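Local coordinates for protein redox-sensing transcriptional repressor Rex (Thermus thermophilus, PDB 2DT5) that probably modulates transcription in response to the cellular NADH/NAD(+) redox state, acting as a homodimeric DNA-binding repressor that binds NAD, at residues L71-L75 / G76-K80; D112-P115 / E116-G119. The protein carries 1 engineered substitution. All coordinates share one frame; numbering follows the deposited sequence.

Contact 1: residues L71-L75 / G76-K80; sequences LRHIL and GLNRK
A Schellman motif ties R72 and H73, in the last turn of helix 64-75, to G76 and L77 just beyond it. The amide of L77 reaches back to R72 O, with L77 N to R72 O at 2.8 Å. G76 N donates to H73 O at 3.1 Å, and comes from well above the carbonyl plane. G76 has positive phi (83°), where a side chain would collide with the carbonyl oxygen of L75. Glycine therefore fits this turn. The motif turns the chain out of the helix into the short loop before strand 81-86 of the Rossmann sheet. The side chains of L75 and L77 run alongside each other in one direction, with L75 CB 3.9 Å from L77 CD1. L77 packs on L15 of helix 7-23, and both leucines touch T194 of the second subunit. The R72 chain bends at chi3 (58°), which sets one face of its guanidinium over L77 CB, with CB off-centre on that face. R72 NH1 is 4.0 Å from L77 CB. N78 ND2 lies at the edge of the H73 ring, beside CD2 and near the ring plane, with amide and ring planes 81° apart. A water donates to H73 O at 2.6 Å and to N78 OD1 at 2.9 Å. The same water accepts from R79 NE at 3.3 Å, farther along the loop.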
ATOM      1  N   LEU B  71      20.528   1.682  -5.833  1.00 35.37           N
ATOM      2  CA  LEU B  71      19.346   1.504  -4.988  1.00 33.35           C
ATOM      3  C   LEU B  71      18.867   0.055  -5.052  1.00 30.16           C
ATOM      4  O   LEU B  71      18.464  -0.517  -4.048  1.00 33.80           O
ATOM      5  CB  LEU B  71      18.236   2.448  -5.423  1.00 27.83           C
ATOM      6  CG  LEU B  71      18.532   3.905  -5.084  1.00 30.31           C
ATOM      7  CD1 LEU B  71      17.373   4.779  -5.547  1.00 30.84           C
ATOM      8  CD2 LEU B  71      18.738   4.037  -3.574  1.00 31.22           C
ATOM      9  N   ARG B  72      18.924  -0.552  -6.233  1.00 31.35           N
ATOM     10  CA  ARG B  72      18.500  -1.939  -6.358  1.00 32.48           C
ATOM     11  C   ARG B  72      19.404  -2.862  -5.517  1.00 34.73           C
ATOM     12  O   ARG B  72      18.926  -3.823  -4.896  1.00 28.06           O
ATOM     13  CB  ARG B  72      18.501  -2.360  -7.838  1.00 33.97           C
ATOM     14  CG  ARG B  72      17.359  -1.697  -8.674  1.00 37.33           C
ATOM     15  CD  ARG B  72      17.470  -2.054 -10.152  1.00 34.14           C
ATOM     16  NE  ARG B  72      17.426  -3.496 -10.365  1.00 37.13           N
ATOM     17  CZ  ARG B  72      16.324  -4.234 -10.279  1.00 37.37           C
ATOM     18  NH1 ARG B  72      15.151  -3.665  -9.992  1.00 40.63           N
ATOM     19  NH2 ARG B  72      16.400  -5.546 -10.452  1.00 44.92           N
ATOM     20  N   HIS B  73      20.709  -2.584  -5.489  1.00 29.47           N
ATOM     21  CA  HIS B  73      21.602  -3.430  -4.697  1.00 32.05           C
ATOM     22  C   HIS B  73      21.296  -3.294  -3.204  1.00 26.06           C
ATOM     23  O   HIS B  73      21.199  -4.291  -2.472  1.00 27.13           O
ATOM     24  CB  HIS B  73      23.072  -3.075  -4.938  1.00 39.32           C
ATOM     25  CG  HIS B  73      24.018  -3.885  -4.103  1.00 38.33           C
ATOM     26  ND1 HIS B  73      24.669  -3.373  -3.000  1.00 42.20           N
ATOM     27  CD2 HIS B  73      24.370  -5.192  -4.177  1.00 38.13           C
ATOM     28  CE1 HIS B  73      25.380  -4.329  -2.429  1.00 38.49           C
ATOM     29  NE2 HIS B  73      25.216  -5.443  -3.121  1.00 41.34           N
ATOM     30  N   ILE B  74      21.149  -2.055  -2.760  1.00 25.27           N
ATOM     31  CA  ILE B  74      20.834  -1.783  -1.367  1.00 29.83           C
ATOM     32  C   ILE B  74      19.539  -2.452  -0.935  1.00 33.71           C
ATOM     33  O   ILE B  74      19.463  -3.038   0.148  1.00 34.97           O
ATOM     34  CB  ILE B  74      20.681  -0.287  -1.132  1.00 25.35           C
ATOM     35  CG1 ILE B  74      22.038   0.382  -1.285  1.00 29.75           C
ATOM     36  CG2 ILE B  74      20.081  -0.013   0.259  1.00 27.90           C
ATOM     37  CD1 ILE B  74      21.946   1.881  -1.475  1.00 33.96           C
ATOM     38  N   LEU B  75      18.522  -2.364  -1.790  1.00 31.04           N
ATOM     39  CA  LEU B  75      17.218  -2.921  -1.469  1.00 30.19           C
ATOM     40  C   LEU B  75      17.147  -4.440  -1.595  1.00 33.03           C
ATOM     41  O   LEU B  75      16.173  -5.054  -1.158  1.00 32.33           O
ATOM     42  CB  LEU B  75      16.140  -2.238  -2.344  1.00 26.67           C
ATOM     43  CG  LEU B  75      15.981  -0.734  -2.046  1.00 21.34           C
ATOM     44  CD1 LEU B  75      15.108  -0.054  -3.112  1.00 32.33           C
ATOM     45  CD2 LEU B  75      15.366  -0.538  -0.665  1.00 24.11           C
ATOM     46  N   GLY B  76      18.188  -5.034  -2.177  1.00 30.12           N
ATOM     47  CA  GLY B  76      18.229  -6.471  -2.358  1.00 30.26           C
ATOM     48  C   GLY B  76      17.488  -6.925  -3.600  1.00 31.03           C
ATOM     49  O   GLY B  76      17.129  -8.093  -3.726  1.00 28.20           O
ATOM     50  N   LEU B  77      17.259  -6.001  -4.528  1.00 32.50           N
ATOM     51  CA  LEU B  77      16.547  -6.337  -5.754  1.00 27.06           C
ATOM     52  C   LEU B  77      17.428  -6.976  -6.825  1.00 32.79           C
ATOM     53  O   LEU B  77      16.929  -7.587  -7.778  1.00 30.11           O
ATOM     54  CB  LEU B  77      15.863  -5.084  -6.288  1.00 30.64           C
ATOM     55  CG  LEU B  77      14.802  -4.537  -5.317  1.00 27.75           C
ATOM     56  CD1 LEU B  77      14.351  -3.135  -5.742  1.00 24.19           C
ATOM     57  CD2 LEU B  77      13.616  -5.489  -5.275  1.00 26.09           C
ATOM     58  N   ASN B  78      18.745  -6.857  -6.682  1.00 35.06           N
ATOM     59  CA  ASN B  78      19.627  -7.464  -7.671  1.00 34.17           C
ATOM     60  C   ASN B  78      19.832  -8.927  -7.310  1.00 35.89           C
ATOM     61  O   ASN B  78      20.697  -9.604  -7.844  1.00 43.41           O
ATOM     62  CB  ASN B  78      20.957  -6.715  -7.749  1.00 34.75           C
ATOM     63  CG  ASN B  78      21.658  -6.621  -6.410  1.00 38.63           C
ATOM     64  OD1 ASN B  78      21.020  -6.675  -5.361  1.00 31.89           O
ATOM     65  ND2 ASN B  78      22.977  -6.450  -6.441  1.00 40.01           N
ATOM     66  N   ARG B  79      19.019  -9.405  -6.381  1.00 35.49           N
ATOM     67  CA  ARG B  79      19.066 -10.798  -5.957  1.00 41.73           C
ATOM     68  C   ARG B  79      17.783 -11.446  -6.486  1.00 43.29           C
ATOM     69  O   ARG B  79      16.867 -10.738  -6.889  1.00 39.56           O
ATOM     70  CB  ARG B  79      19.070 -10.886  -4.429  1.00 45.98           C
ATOM     71  CG  ARG B  79      20.336 -10.390  -3.759  1.00 47.08           C
ATOM     72  CD  ARG B  79      20.085 -10.166  -2.291  1.00 49.95           C
ATOM     73  NE  ARG B  79      21.310  -9.905  -1.536  1.00 59.61           N
ATOM     74  CZ  ARG B  79      22.152 -10.851  -1.126  1.00 60.55           C
ATOM     75  NH1 ARG B  79      21.906 -12.125  -1.399  1.00 60.07           N
ATOM     76  NH2 ARG B  79      23.228 -10.529  -0.419  1.00 58.77           N
ATOM     77  N   LYS B  80      17.724 -12.774  -6.515  1.00 39.62           N
ATOM     78  CA  LYS B  80      16.508 -13.446  -6.945  1.00 41.49           C
ATOM     79  C   LYS B  80      15.978 -14.162  -5.708  1.00 41.10           C
ATOM     80  O   LYS B  80      16.545 -15.165  -5.284  1.00 39.81           O
ATOM     81  CB  LYS B  80      16.785 -14.455  -8.061  1.00 47.18           C
ATOM     82  CG  LYS B  80      15.517 -15.153  -8.564  1.00 52.14           C
ATOM     83  CD  LYS B  80      15.817 -16.268  -9.567  1.00 60.50           C
ATOM     84  CE  LYS B  80      16.394 -15.733 -10.875  1.00 62.05           C
ATOM     85  NZ  LYS B  80      15.437 -14.828 -11.579  1.00 64.94           N
TER
HETATM   86  O   HOH W   1      21.624  -6.841  -2.576  1.00 34.38           O

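Contact 2: residues D112-P115 / E116-G119; sequences DVDP and EKVG. With NAD (nicotinamide-adenine-dinucleotide), chain L.
D112, whose OD1 lies 4.0 Å from K117 CG across this turn, holds both hydroxyls of the NAD adenosine ribose with one carboxylate. The bond from NAD O2B to D112 OD1 is very short, at 2.5 Å. NAD O3B donates to D112 OD2 at 2.7 Å. An acidic residue at the end of the second strand, gripping the ribose diol, is characteristic of NAD-binding Rossmann folds. D112 OD1 also closes an Asx turn. D112 OD1 takes D114 N on its anti lone pair, at 2.9 Å, and V113 N from above the carboxylate plane. An alanine at D112 takes away the carboxylate, and the ribose would probably be held less firmly and the V113-D114 turn left freer to shift. V113 lays its methyl groups against the adenine. A second turn follows, in which D114 O accepts from K117 N and from V118 N, the latter at 3.0 Å and nearly straight (174°). D114 CG is anti to the backbone N (chi1 -173°), which brings OD1 to E116 N at 2.9 Å. The carboxylates of D114 and E116 come close, probably with some repulsion. K117 CG packs on D114 CB at 3.6 Å, and its chain bends at chi2 (-91°). K117 NZ then reaches M88 O in the glycine-rich loop. The segment carries the chain from strand 105-112 to strand 121-122; D112 pairs with E128 and V130, and G119 with I127, through the backbone.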
ATOM      1  N   ASP B 112      -1.731 -25.019   0.791  1.00 37.90           N
ATOM      2  CA  ASP B 112      -3.069 -24.883   1.352  1.00 37.13           C
ATOM      3  C   ASP B 112      -3.280 -26.145   2.196  1.00 39.04           C
ATOM      4  O   ASP B 112      -2.397 -26.996   2.250  1.00 34.60           O
ATOM      5  CB  ASP B 112      -4.083 -24.799   0.211  1.00 31.19           C
ATOM      6  CG  ASP B 112      -5.368 -24.118   0.623  1.00 39.20           C
ATOM      7  OD1 ASP B 112      -6.193 -24.768   1.305  1.00 38.18           O
ATOM      8  OD2 ASP B 112      -5.556 -22.927   0.275  1.00 34.29           O
ATOM      9  N   VAL B 113      -4.425 -26.262   2.862  1.00 36.95           N
ATOM     10  CA  VAL B 113      -4.715 -27.445   3.669  1.00 39.07           C
ATOM     11  C   VAL B 113      -5.953 -28.146   3.139  1.00 45.20           C
ATOM     12  O   VAL B 113      -6.292 -29.237   3.574  1.00 50.66           O
ATOM     13  CB  VAL B 113      -4.979 -27.084   5.139  1.00 36.72           C
ATOM     14  CG1 VAL B 113      -3.724 -26.484   5.759  1.00 47.62           C
ATOM     15  CG2 VAL B 113      -6.131 -26.107   5.236  1.00 34.66           C
ATOM     16  N   ASP B 114      -6.632 -27.504   2.200  1.00 44.31           N
ATOM     17  CA  ASP B 114      -7.848 -28.042   1.618  1.00 44.27           C
ATOM     18  C   ASP B 114      -7.507 -29.151   0.623  1.00 49.48           C
ATOM     19  O   ASP B 114      -6.810 -28.925  -0.368  1.00 49.30           O
ATOM     20  CB  ASP B 114      -8.603 -26.915   0.917  1.00 42.45           C
ATOM     21  CG  ASP B 114      -9.973 -27.334   0.433  1.00 48.16           C
ATOM     22  OD1 ASP B 114     -10.225 -28.556   0.299  1.00 46.03           O
ATOM     23  OD2 ASP B 114     -10.793 -26.433   0.173  1.00 40.49           O
ATOM     24  N   PRO B 115      -7.995 -30.373   0.871  1.00 49.46           N
ATOM     25  CA  PRO B 115      -7.693 -31.473  -0.053  1.00 48.22           C
ATOM     26  C   PRO B 115      -8.173 -31.221  -1.490  1.00 43.84           C
ATOM     27  O   PRO B 115      -7.650 -31.800  -2.436  1.00 45.27           O
ATOM     28  CB  PRO B 115      -8.390 -32.669   0.597  1.00 47.17           C
ATOM     29  CG  PRO B 115      -8.389 -32.308   2.061  1.00 51.23           C
ATOM     30  CD  PRO B 115      -8.763 -30.851   2.032  1.00 49.58           C
ATOM     31  N   GLU B 116      -9.174 -30.367  -1.655  1.00 45.11           N
ATOM     32  CA  GLU B 116      -9.681 -30.060  -2.985  1.00 43.13           C
ATOM     33  C   GLU B 116      -8.751 -29.108  -3.734  1.00 41.82           C
ATOM     34  O   GLU B 116      -8.828 -28.994  -4.956  1.00 41.76           O
ATOM     35  CB  GLU B 116     -11.072 -29.453  -2.884  1.00 46.49           C
ATOM     36  CG  GLU B 116     -12.062 -30.354  -2.200  1.00 59.93           C
ATOM     37  CD  GLU B 116     -13.348 -29.635  -1.876  1.00 72.37           C
ATOM     38  OE1 GLU B 116     -14.118 -29.340  -2.815  1.00 78.24           O
ATOM     39  OE2 GLU B 116     -13.585 -29.350  -0.679  1.00 79.09           O
ATOM     40  N   LYS B 117      -7.872 -28.427  -3.003  1.00 37.43           N
ATOM     41  CA  LYS B 117      -6.916 -27.493  -3.606  1.00 36.09           C
ATOM     42  C   LYS B 117      -5.592 -28.207  -3.832  1.00 37.80           C
ATOM     43  O   LYS B 117      -4.966 -28.075  -4.892  1.00 36.95           O
ATOM     44  CB  LYS B 117      -6.656 -26.312  -2.677  1.00 34.34           C
ATOM     45  CG  LYS B 117      -7.871 -25.497  -2.303  1.00 41.06           C
ATOM     46  CD  LYS B 117      -8.065 -24.365  -3.262  1.00 40.53           C
ATOM     47  CE  LYS B 117      -9.158 -23.421  -2.810  1.00 41.72           C
ATOM     48  NZ  LYS B 117      -9.309 -22.348  -3.851  1.00 53.91           N
ATOM     49  N   VAL B 118      -5.160 -28.952  -2.814  1.00 37.38           N
ATOM     50  CA  VAL B 118      -3.905 -29.681  -2.894  1.00 40.71           C
ATOM     51  C   VAL B 118      -3.918 -30.546  -4.145  1.00 41.20           C
ATOM     52  O   VAL B 118      -4.901 -31.228  -4.429  1.00 39.56           O
ATOM     53  CB  VAL B 118      -3.682 -30.573  -1.661  1.00 41.97           C
ATOM     54  CG1 VAL B 118      -2.296 -31.186  -1.712  1.00 37.01           C
ATOM     55  CG2 VAL B 118      -3.843 -29.745  -0.385  1.00 44.85           C
ATOM     56  N   GLY B 119      -2.824 -30.494  -4.892  1.00 39.50           N
ATOM     57  CA  GLY B 119      -2.720 -31.255  -6.125  1.00 41.68           C
ATOM     58  C   GLY B 119      -3.207 -30.477  -7.339  1.00 41.37           C
ATOM     59  O   GLY B 119      -3.006 -30.896  -8.480  1.00 42.30           O
TER
HETATM   60  PA  NAD L 302     -10.413 -17.693   1.146  1.00 32.75           P
HETATM   61  O1A NAD L 302     -10.914 -17.616  -0.261  1.00 31.61           O
HETATM   62  O2A NAD L 302     -11.318 -18.201   2.226  1.00 36.83           O
HETATM   63  O5B NAD L 302      -9.106 -18.539   1.065  1.00 26.24           O
HETATM   64  C5B NAD L 302      -8.307 -18.869   2.229  1.00 29.88           C
HETATM   65  C4B NAD L 302      -7.529 -20.108   1.865  1.00 29.10           C
HETATM   66  O4B NAD L 302      -6.719 -20.380   3.056  1.00 34.36           O
HETATM   67  C3B NAD L 302      -8.361 -21.436   1.673  1.00 34.27           C
HETATM   68  O3B NAD L 302      -8.045 -22.019   0.370  1.00 26.39           O
HETATM   69  C2B NAD L 302      -7.949 -22.346   2.827  1.00 33.57           C
HETATM   70  O2B NAD L 302      -7.993 -23.706   2.614  1.00 34.61           O
HETATM   71  C1B NAD L 302      -6.562 -21.776   3.112  1.00 35.22           C
HETATM   72  N9A NAD L 302      -6.082 -22.048   4.441  1.00 35.39           N
HETATM   73  C8A NAD L 302      -6.673 -22.008   5.712  1.00 30.48           C
HETATM   74  N7A NAD L 302      -5.837 -22.335   6.681  1.00 31.22           N
HETATM   75  C5A NAD L 302      -4.648 -22.615   6.110  1.00 35.11           C
HETATM   76  C6A NAD L 302      -3.344 -23.030   6.647  1.00 44.14           C
HETATM   77  N6A NAD L 302      -3.133 -23.212   7.932  1.00 44.72           N
HETATM   78  N1A NAD L 302      -2.345 -23.216   5.687  1.00 40.14           N
HETATM   79  C2A NAD L 302      -2.494 -23.048   4.356  1.00 38.09           C
HETATM   80  N3A NAD L 302      -3.718 -22.655   3.797  1.00 36.20           N
HETATM   81  C4A NAD L 302      -4.768 -22.454   4.709  1.00 32.86           C
HETATM   82  O3  NAD L 302      -9.914 -16.240   1.603  1.00 31.69           O
HETATM   83  PN  NAD L 302      -9.521 -14.895   0.734  1.00 29.21           P
HETATM   84  O1N NAD L 302     -10.751 -14.139   0.430  1.00 29.94           O
HETATM   85  O2N NAD L 302      -8.653 -15.369  -0.384  1.00 27.42           O
HETATM   86  O5D NAD L 302      -8.701 -14.069   1.856  1.00 30.93           O
HETATM   87  C5D NAD L 302      -7.425 -14.573   2.354  1.00 25.21           C
HETATM   88  C4D NAD L 302      -6.888 -13.631   3.365  1.00 29.45           C
HETATM   89  O4D NAD L 302      -6.662 -12.292   2.712  1.00 28.36           O
HETATM   90  C3D NAD L 302      -7.872 -13.313   4.569  1.00 27.44           C
HETATM   91  O3D NAD L 302      -7.128 -13.193   5.801  1.00 34.58           O
HETATM   92  C2D NAD L 302      -8.452 -11.970   4.164  1.00 24.07           C
HETATM   93  O2D NAD L 302      -9.050 -11.262   5.198  1.00 30.78           O
HETATM   94  C1D NAD L 302      -7.180 -11.277   3.558  1.00 29.64           C
HETATM   95  N1N NAD L 302      -7.548 -10.025   2.847  1.00 31.73           N
HETATM   96  C2N NAD L 302      -6.557  -9.006   2.879  1.00 32.70           C
HETATM   97  C3N NAD L 302      -6.549  -7.981   2.039  1.00 28.93           C
HETATM   98  C7N NAD L 302      -5.497  -6.922   2.165  1.00 32.65           C
HETATM   99  O7N NAD L 302      -5.662  -5.856   1.532  1.00 29.94           O
HETATM  100  N7N NAD L 302      -4.452  -7.136   2.985  1.00 27.50           N
HETATM  101  C4N NAD L 302      -7.610  -7.846   0.951  1.00 31.92           C
HETATM  102  C5N NAD L 302      -8.040  -9.237   0.521  1.00 33.45           C
HETATM  103  C6N NAD L 302      -8.291 -10.144   1.578  1.00 29.77           C

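How the contacts relate
Contact 1 is partly buried and nearer the chain centre; contact 2 lies at the surface, with centres 34 Å apart. Both are local turns, and strand 105-112 relates them. K80 of contact 1 packs on E106 and R108 in that strand, while contact 2 begins at its last residue. In contact 1, L75 and L77 each touch both helix 7-23 and the second subunit. Its buried side is leucine packing beside backbone bonds; its outer side is polar, with a bridging water. Contact 2 leads out of a strand at the cofactor pocket. There acidic side chains hold the ribose and several amides, with a backbone carbonyl, V113 and K117 also taking part. No other subunit touches it.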